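Local coordinates for protein aryl esterase (Mycobacterium smegmatis, PDB 2Q0Q) that hydrolyses aryl esters and transfers acyl groups to alcohols in water, as an octameric SGNH hydrolase that probably uses a catalytic serine, at residues V32-T35 against G36-Q40; I194-E198 against A199-D203; P75-L78 against A79-P83. One frame throughout, in Å; residues are numbered along the deposited sequence.

Interaction 1: residues V32-T35 against G36-Q40; sequences VRWT and GVLAQ
Val-37 N donates to Arg-33 O at 3.1 Å and closes the first turn of helix 34-42 over its N-cap residue, Arg-33. Gly-36 N adds a weak bond to the same oxygen. One step on, Leu-38 N reaches Trp-34 O at 2.7 Å, and Ala-39 N reaches Thr-35 O at 3.1 Å.

Among the apolar contacts, Trp-34 and Leu-38 point the same way from the helix, and Leu-38 CD2 meets the indole edge in its plane, 4.0 Å from CZ3. With CG between its backbone N and carbonyl carbon (chi1 68°), the indole lies beside Thr-35, whose CG2 stands 3.7 Å above one ring face, toward the rim. Val-37 CG2, beside its own backbone N, rests 3.6 Å from Arg-33 O.

The polar ends turn to other partners. Arg-33 NH1 bonds Phe-28 O and a glycerol probably from the crystallisation liquor, while NH2 forms a salt bridge with Glu-50, whose carboxylate also bonds Thr-35 OG1. Glu-50 thus ties the cap residue and the first turn to strand 46-52, and Trp-34 and Leu-38 present a hydrophobic side to strand 3-9 and helix 198-215.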
loop_
_atom_site.group_PDB
_atom_site.type_symbol
_atom_site.label_atom_id
_atom_site.label_comp_id
_atom_site.label_asym_id
_atom_site.label_seq_id
_atom_site.Cartn_x
_atom_site.Cartn_y
_atom_site.Cartn_z
ATOM N N VAL G 32 -41.107 -15.662 3.580
ATOM C CA VAL G 32 -41.239 -14.970 4.853
ATOM C C VAL G 32 -40.334 -13.758 4.979
ATOM O O VAL G 32 -40.749 -12.723 5.489
ATOM C CB VAL G 32 -41.023 -15.941 6.040
ATOM C CG1 VAL G 32 -41.047 -15.195 7.366
ATOM C CG2 VAL G 32 -42.093 -17.040 6.002
ATOM N N ARG G 33 -39.095 -13.867 4.510
ATOM C CA ARG G 33 -38.259 -12.687 4.433
ATOM C C ARG G 33 -38.916 -11.626 3.528
ATOM O O ARG G 33 -39.708 -11.940 2.652
ATOM C CB ARG G 33 -36.826 -13.056 4.017
ATOM C CG ARG G 33 -36.626 -13.826 2.706
ATOM C CD ARG G 33 -35.200 -14.307 2.682
ATOM N NE ARG G 33 -34.821 -14.875 1.389
ATOM C CZ ARG G 33 -34.694 -16.170 1.107
ATOM N NH1 ARG G 33 -34.943 -17.096 2.021
ATOM N NH2 ARG G 33 -34.323 -16.530 -0.109
ATOM N N TRP G 34 -38.628 -10.359 3.794
ATOM C CA TRP G 34 -39.355 -9.274 3.128
ATOM C C TRP G 34 -39.099 -9.208 1.634
ATOM O O TRP G 34 -39.964 -8.771 0.880
ATOM C CB TRP G 34 -39.093 -7.910 3.803
ATOM C CG TRP G 34 -37.701 -7.339 3.669
ATOM C CD1 TRP G 34 -36.712 -7.337 4.613
ATOM C CD2 TRP G 34 -37.179 -6.638 2.544
ATOM N NE1 TRP G 34 -35.598 -6.700 4.132
ATOM C CE2 TRP G 34 -35.847 -6.276 2.856
ATOM C CE3 TRP G 34 -37.693 -6.315 1.274
ATOM C CZ2 TRP G 34 -35.038 -5.578 1.962
ATOM C CZ3 TRP G 34 -36.887 -5.630 0.389
ATOM C CH2 TRP G 34 -35.575 -5.269 0.734
ATOM N N THR G 35 -37.921 -9.668 1.196
ATOM C CA THR G 35 -37.629 -9.736 -0.240
ATOM C C THR G 35 -38.604 -10.694 -0.956
ATOM O O THR G 35 -38.998 -10.470 -2.107
ATOM C CB THR G 35 -36.144 -10.145 -0.523
ATOM O OG1 THR G 35 -35.834 -11.381 0.137
ATOM C CG2 THR G 35 -35.222 -9.081 -0.015
ATOM N N GLY G 36 -38.976 -11.770 -0.266
ATOM C CA GLY G 36 -39.959 -12.720 -0.783
ATOM C C GLY G 36 -41.368 -12.169 -0.767
ATOM O O GLY G 36 -42.087 -12.323 -1.751
ATOM N N VAL G 37 -41.750 -11.519 0.340
ATOM C CA VAL G 37 -43.042 -10.833 0.453
ATOM C C VAL G 37 -43.167 -9.751 -0.622
ATOM O O VAL G 37 -44.226 -9.618 -1.258
ATOM C CB VAL G 37 -43.231 -10.205 1.840
ATOM C CG1 VAL G 37 -44.493 -9.367 1.848
ATOM C CG2 VAL G 37 -43.259 -11.299 2.901
ATOM N N LEU G 38 -42.052 -9.041 -0.874
ATOM C CA LEU G 38 -42.001 -8.067 -1.961
ATOM C C LEU G 38 -42.316 -8.743 -3.296
ATOM O O LEU G 38 -43.143 -8.257 -4.057
ATOM C CB LEU G 38 -40.630 -7.363 -2.011
ATOM C CG LEU G 38 -40.396 -6.312 -3.103
ATOM C CD1 LEU G 38 -41.349 -5.154 -3.041
ATOM C CD2 LEU G 38 -38.984 -5.804 -2.985
ATOM N N ALA G 39 -41.660 -9.872 -3.563
ATOM C CA ALA G 39 -41.825 -10.577 -4.834
ATOM C C ALA G 39 -43.268 -11.061 -5.035
ATOM O O ALA G 39 -43.825 -10.920 -6.138
ATOM C CB ALA G 39 -40.837 -11.739 -4.916
ATOM N N GLN G 40 -43.840 -11.643 -3.966
ATOM C CA GLN G 40 -45.253 -12.089 -3.912
ATOM C C GLN G 40 -46.188 -10.944 -4.249
ATOM O O GLN G 40 -47.090 -11.068 -5.086
ATOM C CB GLN G 40 -45.664 -12.536 -2.496
ATOM C CG GLN G 40 -45.127 -13.854 -1.982
ATOM C CD GLN G 40 -45.413 -14.017 -0.472
ATOM O OE1 GLN G 40 -46.505 -13.677 0.012
ATOM N NE2 GLN G 40 -44.425 -14.519 0.271
#

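Interaction 2: residues I194-E198 against A199-D203; sequences IHFTE and ANNRD. With SO4 (sulfate ion), chain U.
A capping box starts helix 198-215 just after His-195, which with Ser-11 and Asp-192 fits the Ser-His-Asp triad of an SGNH hydrolase. Thr-197 is the N-cap: Asn-200 N donates to its OG1 at 3.0 Å, almost straight (164°). In return Thr-197 N donates to Asn-200 OD1, also at 3.0 Å, from above the amide carbonyl plane. Thr-197 OG1 can serve because it sits between its own N and carbonyl carbon (chi1 55°), facing the first helical turn. Asp-189 N is a second donor to Asn-200 OD1.

Phe-196 lies against this box. Its CB packs on Asn-200 CB at 3.4 Å, its ring plane 82° from the Asn-200 amide, and Asn-201 OD1 comes in plane to the ring edge.

Toward the probable active site, Ile-194 CG2 covers one face of the His-195 imidazole, 3.5 Å above its centre. ND1 bonds Asp-192, and NE2 donates to sulfate O4 at 2.8 Å; the sulfate, probably from the crystallisation liquor, also bonds Ser-11 OG, Ala-55 N, Asn-94 ND2 and Lys-97 NZ, and so probably marks the catalytic pocket. At the cap, Thr-197 O takes two bonds from opposite faces of its plane, from Asn-201 N at 3.1 Å and Asn-201 ND2 at 2.9 Å.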
loop_
_atom_site.group_PDB
_atom_site.type_symbol
_atom_site.label_atom_id
_atom_site.label_comp_id
_atom_site.label_asym_id
_atom_site.label_seq_id
_atom_site.Cartn_x
_atom_site.Cartn_y
_atom_site.Cartn_z
ATOM N N ILE G 194 -31.969 -6.423 17.195
ATOM C CA ILE G 194 -31.302 -6.057 15.957
ATOM C C ILE G 194 -32.104 -6.473 14.724
ATOM O O ILE G 194 -32.278 -5.680 13.792
ATOM C CB ILE G 194 -29.889 -6.716 15.868
ATOM C CG1 ILE G 194 -29.027 -6.350 17.089
ATOM C CG2 ILE G 194 -29.207 -6.345 14.525
ATOM C CD1 ILE G 194 -27.800 -7.242 17.269
ATOM N N HIS G 195 -32.562 -7.726 14.700
ATOM C CA HIS G 195 -33.148 -8.296 13.503
ATOM C C HIS G 195 -34.669 -8.298 13.564
ATOM O O HIS G 195 -35.259 -7.820 14.554
ATOM C CB HIS G 195 -32.526 -9.680 13.232
ATOM C CG HIS G 195 -31.038 -9.625 13.072
ATOM N ND1 HIS G 195 -30.167 -9.907 14.104
ATOM C CD2 HIS G 195 -30.260 -9.272 12.013
ATOM C CE1 HIS G 195 -28.923 -9.751 13.686
ATOM N NE2 HIS G 195 -28.948 -9.358 12.422
ATOM N N PHE G 196 -35.281 -8.773 12.478
ATOM C CA PHE G 196 -36.721 -8.626 12.258
ATOM C C PHE G 196 -37.491 -9.849 12.662
ATOM O O PHE G 196 -37.051 -10.963 12.465
ATOM C CB PHE G 196 -37.096 -8.370 10.800
ATOM C CG PHE G 196 -36.643 -7.043 10.232
ATOM C CD1 PHE G 196 -36.666 -6.844 8.848
ATOM C CD2 PHE G 196 -36.222 -5.984 11.046
ATOM C CE1 PHE G 196 -36.282 -5.609 8.279
ATOM C CE2 PHE G 196 -35.817 -4.768 10.487
ATOM C CZ PHE G 196 -35.834 -4.583 9.092
ATOM N N THR G 197 -38.686 -9.614 13.180
ATOM C CA THR G 197 -39.683 -10.668 13.338
ATOM C C THR G 197 -40.291 -11.002 11.984
ATOM O O THR G 197 -40.027 -10.325 10.975
ATOM C CB THR G 197 -40.826 -10.238 14.249
ATOM O OG1 THR G 197 -41.400 -9.026 13.740
ATOM C CG2 THR G 197 -40.308 -10.026 15.666
ATOM N N GLU G 198 -41.086 -12.066 11.950
ATOM C CA GLU G 198 -41.833 -12.403 10.737
ATOM C C GLU G 198 -42.784 -11.276 10.317
ATOM O O GLU G 198 -42.900 -10.994 9.111
ATOM C CB GLU G 198 -42.657 -13.665 10.950
ATOM C CG GLU G 198 -41.817 -14.919 11.130
ATOM C CD GLU G 198 -42.677 -16.149 11.408
ATOM O OE1 GLU G 198 -43.513 -16.123 12.363
ATOM O OE2 GLU G 198 -42.471 -17.129 10.656
ATOM N N ALA G 199 -43.437 -10.656 11.310
ATOM C CA ALA G 199 -44.392 -9.540 11.089
ATOM C C ALA G 199 -43.725 -8.237 10.618
ATOM O O ALA G 199 -44.293 -7.514 9.749
ATOM C CB ALA G 199 -45.223 -9.267 12.346
ATOM N N ASN G 200 -42.515 -7.968 11.148
ATOM C CA ASN G 200 -41.591 -6.949 10.587
ATOM C C ASN G 200 -41.319 -7.155 9.101
ATOM O O ASN G 200 -41.365 -6.194 8.313
ATOM C CB ASN G 200 -40.216 -6.983 11.269
ATOM C CG ASN G 200 -40.194 -6.454 12.650
ATOM O OD1 ASN G 200 -39.212 -6.657 13.386
ATOM N ND2 ASN G 200 -41.259 -5.749 13.040
ATOM N N ASN G 201 -40.990 -8.404 8.728
ATOM C CA ASN G 201 -40.652 -8.726 7.336
ATOM C C ASN G 201 -41.853 -8.514 6.427
ATOM O O ASN G 201 -41.775 -7.891 5.366
ATOM C CB ASN G 201 -40.179 -10.168 7.210
ATOM C CG ASN G 201 -38.714 -10.319 7.509
ATOM O OD1 ASN G 201 -37.880 -9.933 6.696
ATOM N ND2 ASN G 201 -38.391 -10.866 8.697
ATOM N N ARG G 202 -42.994 -9.019 6.867
ATOM C CA ARG G 202 -44.213 -8.879 6.087
ATOM C C ARG G 202 -44.610 -7.413 5.850
ATOM O O ARG G 202 -44.929 -7.024 4.726
ATOM C CB ARG G 202 -45.332 -9.647 6.780
ATOM C CG ARG G 202 -46.699 -9.555 6.143
ATOM C CD ARG G 202 -46.759 -10.495 5.010
ATOM N NE ARG G 202 -48.000 -10.356 4.270
ATOM C CZ ARG G 202 -48.300 -11.090 3.206
ATOM N NH1 ARG G 202 -47.457 -12.012 2.770
ATOM N NH2 ARG G 202 -49.459 -10.906 2.591
ATOM N N ASP G 203 -44.611 -6.599 6.899
ATOM C CA ASP G 203 -45.009 -5.206 6.744
ATOM C C ASP G 203 -44.059 -4.407 5.849
ATOM O O ASP G 203 -44.505 -3.537 5.082
ATOM C CB ASP G 203 -45.098 -4.506 8.108
ATOM C CG ASP G 203 -46.234 -5.029 8.982
ATOM O OD1 ASP G 203 -47.263 -5.516 8.457
ATOM O OD2 ASP G 203 -46.102 -4.925 10.221
HETATM S S SO4 U . -25.543 -7.949 11.394
HETATM O O1 SO4 U . -26.025 -6.868 12.332
HETATM O O2 SO4 U . -25.905 -7.580 10.005
HETATM O O3 SO4 U . -24.116 -8.163 11.704
HETATM O O4 SO4 U . -26.284 -9.176 11.702
#

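Interaction 3: residues P75-L78 against A79-P83; sequences PSCL and ATHLP
The imidazole of His-81 has Cys-77 SG at its edge, in the ring plane, and Thr-80 CG2 over the centre of one face, 3.7 Å above it. The sulfur comes nearest to His-81 CD2, at 3.7 Å, and lies 88° off the ring normal, an edge-on sulfur-aromatic contact one helical turn apart. Cys-77 puts SG there by turning it away from its own N (chi1 -174°), along the helix toward His-81. The carbonyl oxygen of Cys-77 approaches the same ring obliquely, 3.3 Å from CD2. NE2 bonds Glu-51 on strand 46-52, so a hydrogen bond at NE2 and the sulfur at the edge together help fix the ring's rotation.

Thr-80 contributes a second feature. With OG1 beside its backbone N (chi1 -68°), the hydroxyl folds back over the preceding turn and donates to Ser-76 O at 2.8 Å, from above the carbonyl plane. Thr-80 N reaches that oxygen from the opposite face at 3.1 Å, so one carbonyl is gripped twice by one residue. The same torsion leaves CG2 to lie over the histidine.

The remaining backbone bonds run from residues 75-78 to the next turn. Ala-79 N donates to Pro-75 O and His-81 N to Cys-77 O, both at 3.2 Å, whereas Leu-78 O receives weak bonds from His-81 N and Leu-82 N.

Ser-76 OG bonds Arg-67 O of the second subunit, and Ala-79 and Thr-80 pack on Leu-53 of that subunit. Thr-80 thus gives its hydroxyl to its own helix and packs against the neighbour, while the histidine anchors the helix to the outermost strand of this chain's sheet.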
loop_
_atom_site.group_PDB
_atom_site.type_symbol
_atom_site.label_atom_id
_atom_site.label_comp_id
_atom_site.label_asym_id
_atom_site.label_seq_id
_atom_site.Cartn_x
_atom_site.Cartn_y
_atom_site.Cartn_z
ATOM N N PRO G 75 -20.642 -2.289 -7.334
ATOM C CA PRO G 75 -20.448 -2.070 -8.785
ATOM C C PRO G 75 -20.373 -3.360 -9.577
ATOM O O PRO G 75 -20.927 -3.454 -10.676
ATOM C CB PRO G 75 -19.122 -1.313 -8.841
ATOM C CG PRO G 75 -19.033 -0.635 -7.471
ATOM C CD PRO G 75 -19.567 -1.662 -6.546
ATOM N N SER G 76 -19.678 -4.354 -9.032
ATOM C CA SER G 76 -19.629 -5.685 -9.652
ATOM C C SER G 76 -21.004 -6.339 -9.700
ATOM O O SER G 76 -21.394 -6.957 -10.695
ATOM C CB SER G 76 -18.669 -6.590 -8.899
ATOM O OG SER G 76 -17.338 -6.142 -9.036
ATOM N N CYS G 77 -21.753 -6.170 -8.622
ATOM C CA CYS G 77 -23.096 -6.735 -8.505
ATOM C C CYS G 77 -24.048 -6.098 -9.543
ATOM O O CYS G 77 -24.779 -6.803 -10.236
ATOM C CB CYS G 77 -23.591 -6.543 -7.068
ATOM S SG CYS G 77 -25.154 -7.281 -6.617
ATOM N N LEU G 78 -23.994 -4.771 -9.687
ATOM C CA LEU G 78 -24.826 -4.065 -10.658
ATOM C C LEU G 78 -24.579 -4.561 -12.079
ATOM O O LEU G 78 -25.509 -4.783 -12.846
ATOM C CB LEU G 78 -24.581 -2.544 -10.578
ATOM C CG LEU G 78 -25.126 -1.794 -9.347
ATOM C CD1 LEU G 78 -24.516 -0.390 -9.257
ATOM C CD2 LEU G 78 -26.650 -1.733 -9.360
ATOM N N ALA G 79 -23.308 -4.756 -12.407
ATOM C CA ALA G 79 -22.949 -5.149 -13.774
ATOM C C ALA G 79 -23.319 -6.618 -14.072
ATOM O O ALA G 79 -23.544 -6.986 -15.222
ATOM C CB ALA G 79 -21.470 -4.913 -14.016
ATOM N N THR G 80 -23.306 -7.431 -13.024
ATOM C CA THR G 80 -23.728 -8.835 -13.042
ATOM C C THR G 80 -25.231 -8.965 -13.395
ATOM O O THR G 80 -25.634 -9.865 -14.133
ATOM C CB THR G 80 -23.469 -9.473 -11.645
ATOM O OG1 THR G 80 -22.065 -9.579 -11.403
ATOM C CG2 THR G 80 -24.145 -10.829 -11.476
ATOM N N HIS G 81 -26.054 -8.077 -12.839
ATOM C CA HIS G 81 -27.501 -8.248 -12.892
ATOM C C HIS G 81 -28.229 -7.354 -13.895
ATOM O O HIS G 81 -29.469 -7.469 -14.026
ATOM C CB HIS G 81 -28.117 -8.069 -11.490
ATOM C CG HIS G 81 -27.683 -9.118 -10.516
ATOM N ND1 HIS G 81 -27.940 -10.461 -10.706
ATOM C CD2 HIS G 81 -27.022 -9.024 -9.337
ATOM C CE1 HIS G 81 -27.440 -11.150 -9.695
ATOM N NE2 HIS G 81 -26.874 -10.302 -8.855
ATOM N N LEU G 82 -27.506 -6.491 -14.618
ATOM C CA LEU G 82 -28.130 -5.779 -15.742
ATOM C C LEU G 82 -28.775 -6.777 -16.688
ATOM O O LEU G 82 -28.227 -7.848 -16.921
ATOM C CB LEU G 82 -27.168 -4.904 -16.525
ATOM C CG LEU G 82 -26.503 -3.726 -15.817
ATOM C CD1 LEU G 82 -25.747 -2.927 -16.835
ATOM C CD2 LEU G 82 -27.477 -2.829 -15.098
ATOM N N PRO G 83 -29.948 -6.425 -17.238
ATOM C CA PRO G 83 -30.639 -5.132 -17.071
ATOM C C PRO G 83 -31.381 -5.013 -15.740
ATOM O O PRO G 83 -31.919 -6.006 -15.237
ATOM C CB PRO G 83 -31.611 -5.132 -18.239
ATOM C CG PRO G 83 -31.995 -6.577 -18.335
ATOM C CD PRO G 83 -30.694 -7.312 -18.148
#

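How the interactions relate
Along the chain the order is interaction 1, interaction 3, interaction 2, all within one GDSL-like alpha/beta fold around a five-stranded parallel sheet. Interactions 1 and 2 are neighbours, centres 11 Å apart: the starts of helices 34-42 and 198-215 meet where Trp-34 N makes a weak hydrogen bond of 3.0 Å to Asn-201 OD1. Interaction 3, on helix 70-81, lies across the chain's centre from interaction 2, centres about 28 Å apart, and about 21 Å from the centre of interaction 1. Strand 46-52 joins interactions 1 and 3, through Glu-50 and Glu-51. Interaction 2 carries the probable catalytic histidine, with interaction 1 beside it, while residues 75-83 meet a second subunit.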